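Local coordinates for protein predicted zincin-like metalloprotease (Acidothermus cellulolyticus 11B, PDB 3E11) that is of unknown function but is predicted to be a zincin-like metalloprotease and has been seen to bind calcium, at residues A[11-16]-A[85-90]; A[44-49]-A[74-79]; A[50-55]-A[65-70]. All blocks are in the same frame, centred on the assembly; numbering follows the deposited sequence. Where two conformers were deposited one is given.

Interaction 1. Residues A[11-16]-A[85-90]; sequences DELVAE and EVIDEV
Leu13 and Ile87 lock helix 7-19 against helix 83-101 through interleaved aliphatic branches. Ile87 CD1 reaches into a notch between Leu13 and Glu16, one turn apart on the partner helix, 3.8 Å from Leu13 CD2 and 3.7 Å from Glu16 CG. Ile87 CG1 stands anti to its carbonyl carbon (chi1 -70°), and an extended chi2 of 162° carries CD1 into the notch. The Leu13 fork is a bump in return, one methyl on each of two consecutive residues: while CD2 meets Ile87, CD1 rests on Val86 CG1 at 4.0 Å, the side chains crossing at about a right angle. Farther along, Val14 CG2 and Val90 CG1 touch more lightly, at 4.2 Å. The short helix axes come within 8.6 Å and cross at -58°. Phe10 covers Val86 and Val90, and Val34 and Val36 of strand 32-37 back Val14. Glu16 contributes only its aliphatic stem; its carboxylate leads away from helix 83-101, and the side chain lies about 4 Å from that of Asp19, a calcium ligand, though no calcium is bound here. No hydrogen bond links the segments, so their join rests on apolar fit; Arg91, just beyond, bonds to Glu16 O.

Interaction 2. Residues A[44-49]-A[74-79]; sequences ELLGLY and NTICAL
Thr75 and Leu45 supply the polar link between the loop leading into strand 47-50 and the short helix 73-78. The Thr75 hydroxyl donates to the backbone carbonyl of Leu45, with OG1 2.7 Å from O. The donor lies in the carbonyl plane on a lone pair, the C=O...OG1 angle being 141°. With chi1 at 48°, OG1 sits between the backbone N and the carbonyl carbon of Thr75, where it faces the loop; a weak hydrogen bond also joins it to Tyr72 O. An alanine here would probably leave the Leu45 carbonyl without this donor and the loop less firmly tied to the helix.

The apolar contacts gather around Leu46, which is set among three residues of 74-79. Its CB meets Ile76 CD1 at 3.9 Å. One branch, CD2, lies against Thr75, 3.7 Å from Thr75 CB. The other, CD1, reaches Leu79 CD1 at 3.8 Å, and the two leucine side chains cross at about a right angle. Leu46 CG is anti to its carbonyl carbon (chi1 -51°), which turns CG toward the helix. Leu79 forms the exposed border, whereas Ile76 is buried, with Phe10 of helix 7-19 and Thr93 of helix 83-101 also against it.

Backbone bonds from Leu46 to Tyr72 and from Leu48 to Ile70 continue the connection into the sheet. The contact thus joins the start of an antiparallel edge strand to the helix that directly follows its neighbour, strand 67-72, in the predicted zincin-like fold.

Interaction 3. Residues A[50-55]-A[65-70]; sequences VGIPLT and LPDRII
Val50 and Arg68 form an antiparallel hydrogen-bonded pair, whose backbone bonds are the tight part of this contact. Val50 N donates to Arg68 O at 2.8 Å, and Arg68 N returns a bond to Val50 O at 2.9 Å, both nearly straight. Beyond the pair the chain at 50-55 leaves the strand, and a side chain takes over: Ile52 N donates to Asp67 OD1 at 3.0 Å, from above the carboxylate plane, 50° out of it. Asp67 CG lies anti to its carbonyl carbon (chi1 -80°), which sets CG beside Gly51 CA. Further partners grip this buried group, Arg57 through a salt bridge to OD1 and Tyr49 through its hydroxyl to OD2.

The face that carries the Val50 and Arg68 side chains is looser. Their CB atoms are 4.1 Å apart, but the extended arginine chain leads away to a cation-pi contact with Phe35. Val50 CG2 reaches Ile70 CG1 at 3.9 Å, and Gly51 is exposed. The contact lies where edge strand 47-50 runs out beside the central strand 67-72. Strand 32-37 pairs with the other edge of 67-72, and His101 of helix 83-101 touches Asp67.

How the interactions relate
Interactions 2 and 3 share the sheet: strand 47-50 begins in 44-49 and runs on into interaction 3, and strand 67-72 leads into helix 73-78 of interaction 2. Their centres are about 19 Å apart, yet Tyr49 CD2 packs 3.6 Å from Ile69 CG1. Interaction 1 joins interaction 2 through Ile76, whose CG2 lies 4.0 Å from Val86 CG1; their centres are about 12 Å apart. Interactions 1 and 3 do not touch, their nearest atoms being about 7 Å apart. Helix 83-101 carries an HExxH pattern (His96, Glu97, His100), consistent with a zincin-like metal site, though no metal is bound there. Tyr49 touches Glu97, while Glu16 of interaction 1 borders Asp19, a calcium ligand.

Interaction 1. Residues A[11-16]-A[85-90]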
ATOM      1  N   ASP A  11       3.925  -6.513  -9.155  1.00  7.81           N
ATOM      2  CA  ASP A  11       4.921  -6.473  -8.075  1.00  8.80           C
ATOM      3  C   ASP A  11       6.041  -5.451  -8.307  1.00  8.54           C
ATOM      4  O   ASP A  11       6.423  -4.724  -7.394  1.00  9.93           O
ATOM      5  CB  ASP A  11       5.507  -7.861  -7.807  1.00  9.89           C
ATOM      6  CG  ASP A  11       4.484  -8.818  -7.259  1.00 10.94           C
ATOM      7  OD1 ASP A  11       3.501  -8.328  -6.687  1.00 12.04           O
ATOM      8  OD2 ASP A  11       4.662 -10.050  -7.431  1.00 18.19           O
ATOM      9  N   GLU A  12       6.500  -5.359  -9.534  1.00  8.39           N
ATOM     10  CA  GLU A  12       7.501  -4.383  -9.927  1.00  8.22           C
ATOM     11  C   GLU A  12       7.002  -2.959  -9.830  1.00  7.65           C
ATOM     12  O   GLU A  12       7.729  -2.073  -9.392  1.00  7.93           O
ATOM     13  CB  GLU A  12       7.944  -4.682 -11.362  1.00  7.04           C
ATOM     14  CG  GLU A  12       8.632  -6.052 -11.504  1.00  9.85           C
ATOM     15  CD  GLU A  12       8.976  -6.453 -12.935  1.00 10.25           C
ATOM     16  OE1 GLU A  12       8.651  -5.713 -13.880  1.00 11.26           O
ATOM     17  OE2 GLU A  12       9.593  -7.530 -13.119  1.00 13.12           O
ATOM     18  N   LEU A  13       5.763  -2.741 -10.255  1.00  7.48           N
ATOM     19  CA  LEU A  13       5.092  -1.445 -10.085  1.00  7.98           C
ATOM     20  C   LEU A  13       4.913  -1.079  -8.591  1.00  7.51           C
ATOM     21  O   LEU A  13       5.079   0.069  -8.207  1.00  8.46           O
ATOM     22  CB  LEU A  13       3.761  -1.449 -10.841  1.00  8.05           C
ATOM     23  CG  LEU A  13       3.941  -1.697 -12.368  1.00  7.12           C
ATOM     24  CD1 LEU A  13       2.618  -1.545 -13.105  1.00  9.13           C
ATOM     25  CD2 LEU A  13       5.005  -0.818 -12.984  1.00 10.03           C
ATOM     26  N   VAL A  14       4.581  -2.052  -7.755  1.00  7.74           N
ATOM     27  CA  VAL A  14       4.548  -1.815  -6.315  1.00  8.23           C
ATOM     28  C   VAL A  14       5.912  -1.359  -5.757  1.00  8.39           C
ATOM     29  O   VAL A  14       5.974  -0.413  -4.929  1.00  7.93           O
ATOM     30  CB  VAL A  14       4.010  -3.033  -5.550  1.00  9.00           C
ATOM     31  CG1 VAL A  14       4.069  -2.787  -4.067  1.00  8.90           C
ATOM     32  CG2 VAL A  14       2.579  -3.335  -6.010  1.00  9.19           C
ATOM     33  N   ALA A  15       6.988  -2.012  -6.197  1.00  8.26           N
ATOM     34  CA  ALA A  15       8.322  -1.652  -5.758  1.00  9.16           C
ATOM     35  C   ALA A  15       8.616  -0.204  -6.160  1.00  9.36           C
ATOM     36  O   ALA A  15       9.124   0.555  -5.342  1.00 10.78           O
ATOM     37  CB  ALA A  15       9.371  -2.589  -6.293  1.00  8.69           C
ATOM     38  N   GLU A  16       8.261   0.169  -7.389  1.00 10.25           N
ATOM     39  CA  GLU A  16       8.481   1.542  -7.874  0.50  9.64           C
ATOM     40  C   GLU A  16       7.646   2.539  -7.076  1.00  9.62           C
ATOM     41  O   GLU A  16       8.102   3.640  -6.792  1.00  8.78           O
ATOM     42  CB  GLU A  16       8.150   1.673  -9.358  0.50 10.07           C
ATOM     43  CG  GLU A  16       8.377   3.089  -9.925  0.50  9.58           C
ATOM     44  CD  GLU A  16       9.834   3.495  -9.961  0.50 11.17           C
ATOM     45  OE1 GLU A  16      10.697   2.596  -9.916  0.50 11.75           O
ATOM     46  OE2 GLU A  16      10.126   4.711 -10.045  0.50 10.64           O
ATOM     47  N   GLU A  85       0.223   5.373 -14.177  1.00  8.66           N
ATOM     48  CA  GLU A  85      -0.982   5.661 -13.371  1.00  8.86           C
ATOM     49  C   GLU A  85      -1.122   4.628 -12.269  1.00  7.98           C
ATOM     50  O   GLU A  85      -1.482   4.965 -11.142  1.00  8.57           O
ATOM     51  CB  GLU A  85      -2.249   5.736 -14.214  1.00  7.92           C
ATOM     52  CG  GLU A  85      -2.275   6.967 -15.100  1.00 10.20           C
ATOM     53  CD  GLU A  85      -3.576   7.166 -15.860  1.00 10.94           C
ATOM     54  OE1 GLU A  85      -4.492   6.334 -15.792  1.00 11.20           O
ATOM     55  OE2 GLU A  85      -3.670   8.201 -16.541  1.00 13.94           O
ATOM     56  N   VAL A  86      -0.821   3.375 -12.581  1.00  8.18           N
ATOM     57  CA  VAL A  86      -0.858   2.294 -11.577  1.00  8.11           C
ATOM     58  C   VAL A  86       0.139   2.587 -10.440  1.00  7.84           C
ATOM     59  O   VAL A  86      -0.214   2.505  -9.257  1.00  8.00           O
ATOM     60  CB  VAL A  86      -0.574   0.875 -12.165  1.00  8.22           C
ATOM     61  CG1 VAL A  86      -0.460  -0.154 -11.047  1.00  8.04           C
ATOM     62  CG2 VAL A  86      -1.677   0.457 -13.085  1.00  7.00           C
ATOM     63  N   ILE A  87       1.368   2.920 -10.798  1.00  7.85           N
ATOM     64  CA  ILE A  87       2.396   3.274  -9.807  1.00  8.17           C
ATOM     65  C   ILE A  87       1.884   4.370  -8.876  1.00  7.48           C
ATOM     66  O   ILE A  87       1.966   4.251  -7.622  1.00  7.19           O
ATOM     67  CB  ILE A  87       3.731   3.721 -10.486  1.00  7.93           C
ATOM     68  CG1 ILE A  87       4.426   2.515 -11.161  1.00  9.22           C
ATOM     69  CG2 ILE A  87       4.661   4.307  -9.451  1.00 10.62           C
ATOM     70  CD1 ILE A  87       5.472   2.873 -12.204  1.00  9.42           C
ATOM     71  N   ASP A  88       1.352   5.430  -9.486  1.00  8.40           N
ATOM     72  CA  ASP A  88       0.834   6.586  -8.742  1.00  8.74           C
ATOM     73  C   ASP A  88      -0.300   6.205  -7.804  1.00  8.60           C
ATOM     74  O   ASP A  88      -0.340   6.629  -6.647  1.00  7.41           O
ATOM     75  CB  ASP A  88       0.351   7.664  -9.694  1.00  9.06           C
ATOM     76  CG  ASP A  88       1.482   8.379 -10.349  1.00 10.57           C
ATOM     77  OD1 ASP A  88       2.611   8.211  -9.896  1.00 15.30           O
ATOM     78  OD2 ASP A  88       1.263   9.094 -11.339  1.00 14.95           O
ATOM     79  N   GLU A  89      -1.210   5.401  -8.322  1.00  7.86           N
ATOM     80  CA  GLU A  89      -2.348   4.965  -7.572  1.00  8.19           C
ATOM     81  C   GLU A  89      -1.945   4.060  -6.421  1.00  7.85           C
ATOM     82  O   GLU A  89      -2.486   4.166  -5.322  1.00  7.13           O
ATOM     83  CB  GLU A  89      -3.347   4.272  -8.491  1.00  8.60           C
ATOM     84  CG  GLU A  89      -4.755   4.253  -7.950  1.00 10.86           C
ATOM     85  CD  GLU A  89      -5.297   5.654  -7.689  1.00 14.92           C
ATOM     86  OE1 GLU A  89      -5.051   6.563  -8.487  1.00 19.05           O
ATOM     87  OE2 GLU A  89      -5.944   5.845  -6.667  1.00 16.89           O
ATOM     88  N   VAL A  90      -1.043   3.139  -6.685  1.00  6.79           N
ATOM     89  CA  VAL A  90      -0.493   2.302  -5.603  1.00  7.89           C
ATOM     90  C   VAL A  90       0.203   3.160  -4.523  1.00  7.99           C
ATOM     91  O   VAL A  90      -0.040   2.977  -3.313  1.00  7.73           O
ATOM     92  CB  VAL A  90       0.466   1.225  -6.115  1.00  7.77           C
ATOM     93  CG1 VAL A  90       1.144   0.455  -4.915  1.00  7.10           C
ATOM     94  CG2 VAL A  90      -0.268   0.207  -6.987  1.00  7.80           C
TER

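Interaction 2. Residues A[44-49]-A[74-79]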
ATOM      1  N   GLU A  44     -15.149  -1.927  -3.005  1.00 18.11           N
ATOM      2  CA  GLU A  44     -14.718  -0.530  -3.052  1.00 17.43           C
ATOM      3  C   GLU A  44     -13.228  -0.302  -2.675  1.00 15.98           C
ATOM      4  O   GLU A  44     -12.704   0.788  -2.892  1.00 16.12           O
ATOM      5  CB  GLU A  44     -15.590   0.299  -2.102  1.00 17.76           C
ATOM      6  N   LEU A  45     -12.557  -1.291  -2.089  1.00 14.26           N
ATOM      7  CA  LEU A  45     -11.219  -1.038  -1.521  1.00 13.08           C
ATOM      8  C   LEU A  45     -10.114  -1.104  -2.557  1.00 11.66           C
ATOM      9  O   LEU A  45     -10.103  -2.018  -3.390  1.00 11.18           O
ATOM     10  CB  LEU A  45     -10.875  -2.060  -0.445  1.00 13.03           C
ATOM     11  CG  LEU A  45     -11.768  -2.154   0.790  1.00 15.09           C
ATOM     12  CD1 LEU A  45     -11.160  -3.171   1.752  1.00 14.42           C
ATOM     13  CD2 LEU A  45     -11.924  -0.791   1.440  1.00 16.00           C
ATOM     14  N   LEU A  46      -9.138  -0.188  -2.446  1.00 10.10           N
ATOM     15  CA  LEU A  46      -7.870  -0.282  -3.187  1.00  9.90           C
ATOM     16  C   LEU A  46      -6.754  -0.859  -2.311  1.00  8.97           C
ATOM     17  O   LEU A  46      -5.769  -1.378  -2.809  1.00  9.14           O
ATOM     18  CB  LEU A  46      -7.428   1.082  -3.696  1.00 10.37           C
ATOM     19  CG  LEU A  46      -8.479   1.885  -4.478  1.00 11.11           C
ATOM     20  CD1 LEU A  46      -7.868   3.175  -5.009  1.00 13.00           C
ATOM     21  CD2 LEU A  46      -9.047   1.040  -5.592  1.00 13.12           C
ATOM     22  N   GLY A  47      -6.920  -0.716  -1.003  1.00  8.69           N
ATOM     23  CA  GLY A  47      -5.951  -1.198  -0.058  1.00  9.27           C
ATOM     24  C   GLY A  47      -6.549  -1.390   1.312  1.00  9.44           C
ATOM     25  O   GLY A  47      -7.693  -0.963   1.560  1.00  8.24           O
ATOM     26  N   LEU A  48      -5.779  -2.037   2.195  1.00  9.33           N
ATOM     27  CA  LEU A  48      -6.256  -2.327   3.562  1.00  9.42           C
ATOM     28  C   LEU A  48      -5.064  -2.452   4.502  1.00  9.56           C
ATOM     29  O   LEU A  48      -4.106  -3.135   4.174  1.00  9.90           O
ATOM     30  CB  LEU A  48      -7.059  -3.637   3.571  1.00  9.23           C
ATOM     31  CG  LEU A  48      -7.505  -4.189   4.923  1.00 10.45           C
ATOM     32  CD1 LEU A  48      -8.482  -3.235   5.585  1.00 11.82           C
ATOM     33  CD2 LEU A  48      -8.098  -5.580   4.787  1.00  9.29           C
ATOM     34  N   TYR A  49      -5.103  -1.767   5.644  1.00  9.36           N
ATOM     35  CA  TYR A  49      -4.033  -1.865   6.617  1.00  8.75           C
ATOM     36  C   TYR A  49      -4.390  -3.008   7.547  1.00  8.68           C
ATOM     37  O   TYR A  49      -5.504  -3.062   8.103  1.00  8.24           O
ATOM     38  CB  TYR A  49      -3.845  -0.567   7.419  1.00  8.57           C
ATOM     39  CG  TYR A  49      -2.577  -0.572   8.235  1.00  7.80           C
ATOM     40  CD1 TYR A  49      -2.505  -1.228   9.479  1.00  7.09           C
ATOM     41  CD2 TYR A  49      -1.446   0.078   7.783  1.00  6.77           C
ATOM     42  CE1 TYR A  49      -1.335  -1.220  10.216  1.00  5.83           C
ATOM     43  CE2 TYR A  49      -0.275   0.052   8.487  1.00  8.14           C
ATOM     44  CZ  TYR A  49      -0.215  -0.581   9.697  1.00  8.67           C
ATOM     45  OH  TYR A  49       0.962  -0.551  10.373  1.00  8.64           O
ATOM     46  N   ASN A  74      -6.873  -5.761  -8.865  1.00  8.59           N
ATOM     47  CA  ASN A  74      -8.008  -5.557  -9.785  1.00  9.19           C
ATOM     48  C   ASN A  74      -8.596  -4.143  -9.667  1.00  8.95           C
ATOM     49  O   ASN A  74      -8.866  -3.475 -10.687  1.00 10.05           O
ATOM     50  CB  ASN A  74      -9.085  -6.608  -9.562  1.00  8.82           C
ATOM     51  CG  ASN A  74      -8.659  -7.965 -10.004  1.00  7.40           C
ATOM     52  OD1 ASN A  74      -7.579  -8.135 -10.579  1.00 11.97           O
ATOM     53  ND2 ASN A  74      -9.493  -8.953  -9.753  1.00 11.36           N
ATOM     54  N   THR A  75      -8.800  -3.686  -8.430  1.00  8.47           N
ATOM     55  CA  THR A  75      -9.546  -2.449  -8.194  1.00  8.73           C
ATOM     56  C   THR A  75      -8.663  -1.260  -8.554  1.00  8.22           C
ATOM     57  O   THR A  75      -9.152  -0.277  -9.088  1.00 10.05           O
ATOM     58  CB  THR A  75     -10.108  -2.345  -6.750  1.00  8.83           C
ATOM     59  OG1 THR A  75      -9.078  -2.659  -5.827  1.00  7.29           O
ATOM     60  CG2 THR A  75     -11.249  -3.304  -6.546  1.00 10.08           C
ATOM     61  N   ILE A  76      -7.358  -1.374  -8.307  1.00  7.92           N
ATOM     62  CA  ILE A  76      -6.360  -0.371  -8.715  0.50  7.54           C
ATOM     63  C   ILE A  76      -6.300  -0.255 -10.231  1.00  7.54           C
ATOM     64  O   ILE A  76      -6.323   0.848 -10.792  1.00  7.71           O
ATOM     65  CB  ILE A  76      -4.929  -0.736  -8.188  0.50  7.65           C
ATOM     66  CG1 ILE A  76      -4.820  -0.523  -6.663  0.50  6.57           C
ATOM     67  CG2 ILE A  76      -3.839   0.068  -8.916  0.50  7.23           C
ATOM     68  CD1 ILE A  76      -4.458   0.912  -6.215  0.50  5.84           C
ATOM     69  N   CYS A  77      -6.175  -1.396 -10.897  1.00  8.10           N
ATOM     70  CA  CYS A  77      -5.986  -1.370 -12.360  1.00  8.24           C
ATOM     71  C   CYS A  77      -7.181  -0.816 -13.079  1.00  7.10           C
ATOM     72  O   CYS A  77      -7.031  -0.114 -14.051  1.00  6.67           O
ATOM     73  CB  CYS A  77      -5.623  -2.737 -12.930  1.00  8.02           C
ATOM     74  SG  CYS A  77      -3.900  -3.216 -12.496  1.00 11.62           S
ATOM     75  N   ALA A  78      -8.370  -1.096 -12.570  1.00  8.08           N
ATOM     76  CA  ALA A  78      -9.618  -0.594 -13.156  1.00  7.28           C
ATOM     77  C   ALA A  78      -9.655   0.922 -13.249  1.00  7.22           C
ATOM     78  O   ALA A  78     -10.374   1.458 -14.076  1.00  7.44           O
ATOM     79  CB  ALA A  78     -10.801  -1.070 -12.376  1.00  7.16           C
ATOM     80  N   LEU A  79      -8.927   1.596 -12.368  1.00  7.44           N
ATOM     81  CA  LEU A  79      -8.837   3.050 -12.353  1.00  7.13           C
ATOM     82  C   LEU A  79      -7.716   3.650 -13.237  1.00  7.94           C
ATOM     83  O   LEU A  79      -7.588   4.896 -13.316  1.00  7.67           O
ATOM     84  CB  LEU A  79      -8.606   3.507 -10.902  1.00  8.58           C
ATOM     85  CG  LEU A  79      -9.745   3.330  -9.915  1.00 10.06           C
ATOM     86  CD1 LEU A  79      -9.224   3.680  -8.499  1.00 13.38           C
ATOM     87  CD2 LEU A  79     -10.891   4.161 -10.317  1.00 12.39           C
TER

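Interaction 3. Residues A[50-55]-A[65-70]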
ATOM      1  N   VAL A  50      -3.427  -3.908   7.731  1.00  8.72           N
ATOM      2  CA  VAL A  50      -3.570  -5.042   8.627  1.00  8.86           C
ATOM      3  C   VAL A  50      -2.495  -4.960   9.716  1.00  8.89           C
ATOM      4  O   VAL A  50      -1.291  -5.152   9.456  1.00  7.84           O
ATOM      5  CB  VAL A  50      -3.427  -6.355   7.880  1.00  9.45           C
ATOM      6  CG1 VAL A  50      -3.590  -7.535   8.842  1.00  9.55           C
ATOM      7  CG2 VAL A  50      -4.404  -6.416   6.713  1.00 11.32           C
ATOM      8  N   GLY A  51      -2.943  -4.648  10.927  1.00  9.29           N
ATOM      9  CA  GLY A  51      -2.099  -4.599  12.119  1.00  9.69           C
ATOM     10  C   GLY A  51      -1.957  -5.957  12.746  1.00  9.83           C
ATOM     11  O   GLY A  51      -2.950  -6.614  13.044  1.00 12.37           O
ATOM     12  N   ILE A  52      -0.726  -6.360  13.013  1.00  8.79           N
ATOM     13  CA  ILE A  52      -0.424  -7.680  13.575  0.50  8.71           C
ATOM     14  C   ILE A  52      -0.585  -7.643  15.099  1.00  8.09           C
ATOM     15  O   ILE A  52      -0.046  -6.733  15.742  1.00  7.72           O
ATOM     16  CB  ILE A  52       1.036  -8.103  13.250  0.50  8.83           C
ATOM     17  CG1 ILE A  52       1.266  -8.176  11.731  0.50  9.26           C
ATOM     18  CG2 ILE A  52       1.363  -9.450  13.877  0.50  9.38           C
ATOM     19  CD1 ILE A  52       0.415  -9.158  11.019  0.50  8.61           C
ATOM     20  N   PRO A  53      -1.330  -8.617  15.696  1.00  7.63           N
ATOM     21  CA  PRO A  53      -1.478  -8.683  17.161  1.00  7.29           C
ATOM     22  C   PRO A  53      -0.113  -8.816  17.821  1.00  7.22           C
ATOM     23  O   PRO A  53       0.826  -9.332  17.194  1.00  5.82           O
ATOM     24  CB  PRO A  53      -2.300  -9.951  17.397  1.00  7.79           C
ATOM     25  CG  PRO A  53      -2.906 -10.266  16.100  1.00  7.82           C
ATOM     26  CD  PRO A  53      -2.079  -9.692  15.031  1.00  7.62           C
ATOM     27  N   LEU A  54      -0.011  -8.361  19.066  1.00  6.80           N
ATOM     28  CA  LEU A  54       1.249  -8.391  19.805  1.00  7.63           C
ATOM     29  C   LEU A  54       1.763  -9.845  19.927  1.00  8.61           C
ATOM     30  O   LEU A  54       2.957 -10.102  19.823  1.00  8.74           O
ATOM     31  CB  LEU A  54       1.048  -7.802  21.225  1.00  7.32           C
ATOM     32  CG  LEU A  54       2.289  -7.582  22.075  1.00  7.23           C
ATOM     33  CD1 LEU A  54       3.348  -6.799  21.285  1.00  7.55           C
ATOM     34  CD2 LEU A  54       1.953  -6.858  23.350  1.00  7.53           C
ATOM     35  N   THR A  55       0.831 -10.769  20.148  1.00  9.89           N
ATOM     36  CA  THR A  55       1.100 -12.211  20.195  1.00 11.53           C
ATOM     37  C   THR A  55       1.765 -12.785  18.970  1.00 11.68           C
ATOM     38  O   THR A  55       2.388 -13.823  19.067  1.00 13.27           O
ATOM     39  CB  THR A  55      -0.213 -12.996  20.202  1.00 11.57           C
ATOM     40  OG1 THR A  55      -1.174 -12.298  20.973  1.00 13.50           O
ATOM     41  CG2 THR A  55      -0.030 -14.393  20.721  1.00 12.82           C
ATOM     42  N   LEU A  65       7.813  -9.420  12.950  1.00  9.55           N
ATOM     43  CA  LEU A  65       7.035  -9.490  11.740  1.00  8.88           C
ATOM     44  C   LEU A  65       6.419  -8.105  11.465  1.00  7.60           C
ATOM     45  O   LEU A  65       6.133  -7.373  12.406  1.00  6.95           O
ATOM     46  CB  LEU A  65       5.975 -10.563  11.875  1.00  9.04           C
ATOM     47  CG  LEU A  65       6.595 -11.949  12.057  1.00  9.38           C
ATOM     48  CD1 LEU A  65       5.500 -12.936  12.238  1.00 12.15           C
ATOM     49  CD2 LEU A  65       7.439 -12.340  10.845  1.00 10.31           C
ATOM     50  N   PRO A  66       6.281  -7.736  10.190  1.00  6.22           N
ATOM     51  CA  PRO A  66       5.749  -6.420   9.830  1.00  6.35           C
ATOM     52  C   PRO A  66       4.231  -6.404   9.828  1.00  6.03           C
ATOM     53  O   PRO A  66       3.604  -7.424   9.555  1.00  4.43           O
ATOM     54  CB  PRO A  66       6.255  -6.229   8.384  1.00  7.05           C
ATOM     55  CG  PRO A  66       6.216  -7.627   7.841  1.00  5.84           C
ATOM     56  CD  PRO A  66       6.580  -8.537   8.990  1.00  6.65           C
ATOM     57  N   ASP A  67       3.651  -5.253  10.134  1.00  5.66           N
ATOM     58  CA  ASP A  67       2.284  -4.943   9.717  1.00  6.11           C
ATOM     59  C   ASP A  67       2.187  -5.060   8.199  1.00  6.69           C
ATOM     60  O   ASP A  67       3.199  -5.003   7.500  1.00  7.24           O
ATOM     61  CB  ASP A  67       1.869  -3.526  10.158  1.00  5.21           C
ATOM     62  CG  ASP A  67       1.445  -3.439  11.626  1.00  6.20           C
ATOM     63  OD1 ASP A  67       1.468  -4.478  12.355  1.00  4.02           O
ATOM     64  OD2 ASP A  67       1.105  -2.321  12.069  1.00  6.35           O
ATOM     65  N   ARG A  68       0.972  -5.199   7.688  1.00  7.49           N
ATOM     66  CA  ARG A  68       0.796  -5.377   6.241  1.00  9.72           C
ATOM     67  C   ARG A  68      -0.092  -4.256   5.701  1.00  8.82           C
ATOM     68  O   ARG A  68      -1.014  -3.823   6.375  1.00  9.17           O
ATOM     69  CB  ARG A  68       0.200  -6.753   5.929  1.00  9.79           C
ATOM     70  CG  ARG A  68       1.178  -7.887   6.110  1.00 11.80           C
ATOM     71  CD  ARG A  68       0.528  -9.292   6.010  1.00 15.29           C
ATOM     72  NE  ARG A  68       1.580 -10.304   6.050  1.00 20.94           N
ATOM     73  CZ  ARG A  68       1.649 -11.428   5.317  1.00 22.55           C
ATOM     74  NH1 ARG A  68       0.739 -11.750   4.400  1.00 23.34           N
ATOM     75  NH2 ARG A  68       2.685 -12.243   5.501  1.00 23.49           N
ATOM     76  N   ILE A  69       0.234  -3.758   4.520  1.00  8.97           N
ATOM     77  CA  ILE A  69      -0.707  -3.003   3.731  1.00  9.17           C
ATOM     78  C   ILE A  69      -1.007  -3.876   2.507  1.00  9.83           C
ATOM     79  O   ILE A  69      -0.102  -4.210   1.727  1.00  9.42           O
ATOM     80  CB  ILE A  69      -0.162  -1.637   3.325  1.00 10.03           C
ATOM     81  CG1 ILE A  69      -0.030  -0.725   4.567  1.00 10.05           C
ATOM     82  CG2 ILE A  69      -1.072  -0.972   2.331  1.00 10.18           C
ATOM     83  CD1 ILE A  69       0.651   0.616   4.265  1.00  9.21           C
ATOM     84  N   ILE A  70      -2.264  -4.286   2.390  1.00  9.67           N
ATOM     85  CA  ILE A  70      -2.696  -5.070   1.231  1.00 10.01           C
ATOM     86  C   ILE A  70      -3.071  -4.109   0.123  1.00  9.56           C
ATOM     87  O   ILE A  70      -3.717  -3.103   0.394  1.00 10.09           O
ATOM     88  CB  ILE A  70      -3.877  -5.975   1.573  1.00 10.57           C
ATOM     89  CG1 ILE A  70      -3.613  -6.777   2.867  1.00 11.90           C
ATOM     90  CG2 ILE A  70      -4.170  -6.923   0.400  1.00 11.44           C
ATOM     91  CD1 ILE A  70      -2.365  -7.609   2.849  1.00 13.46           C
TER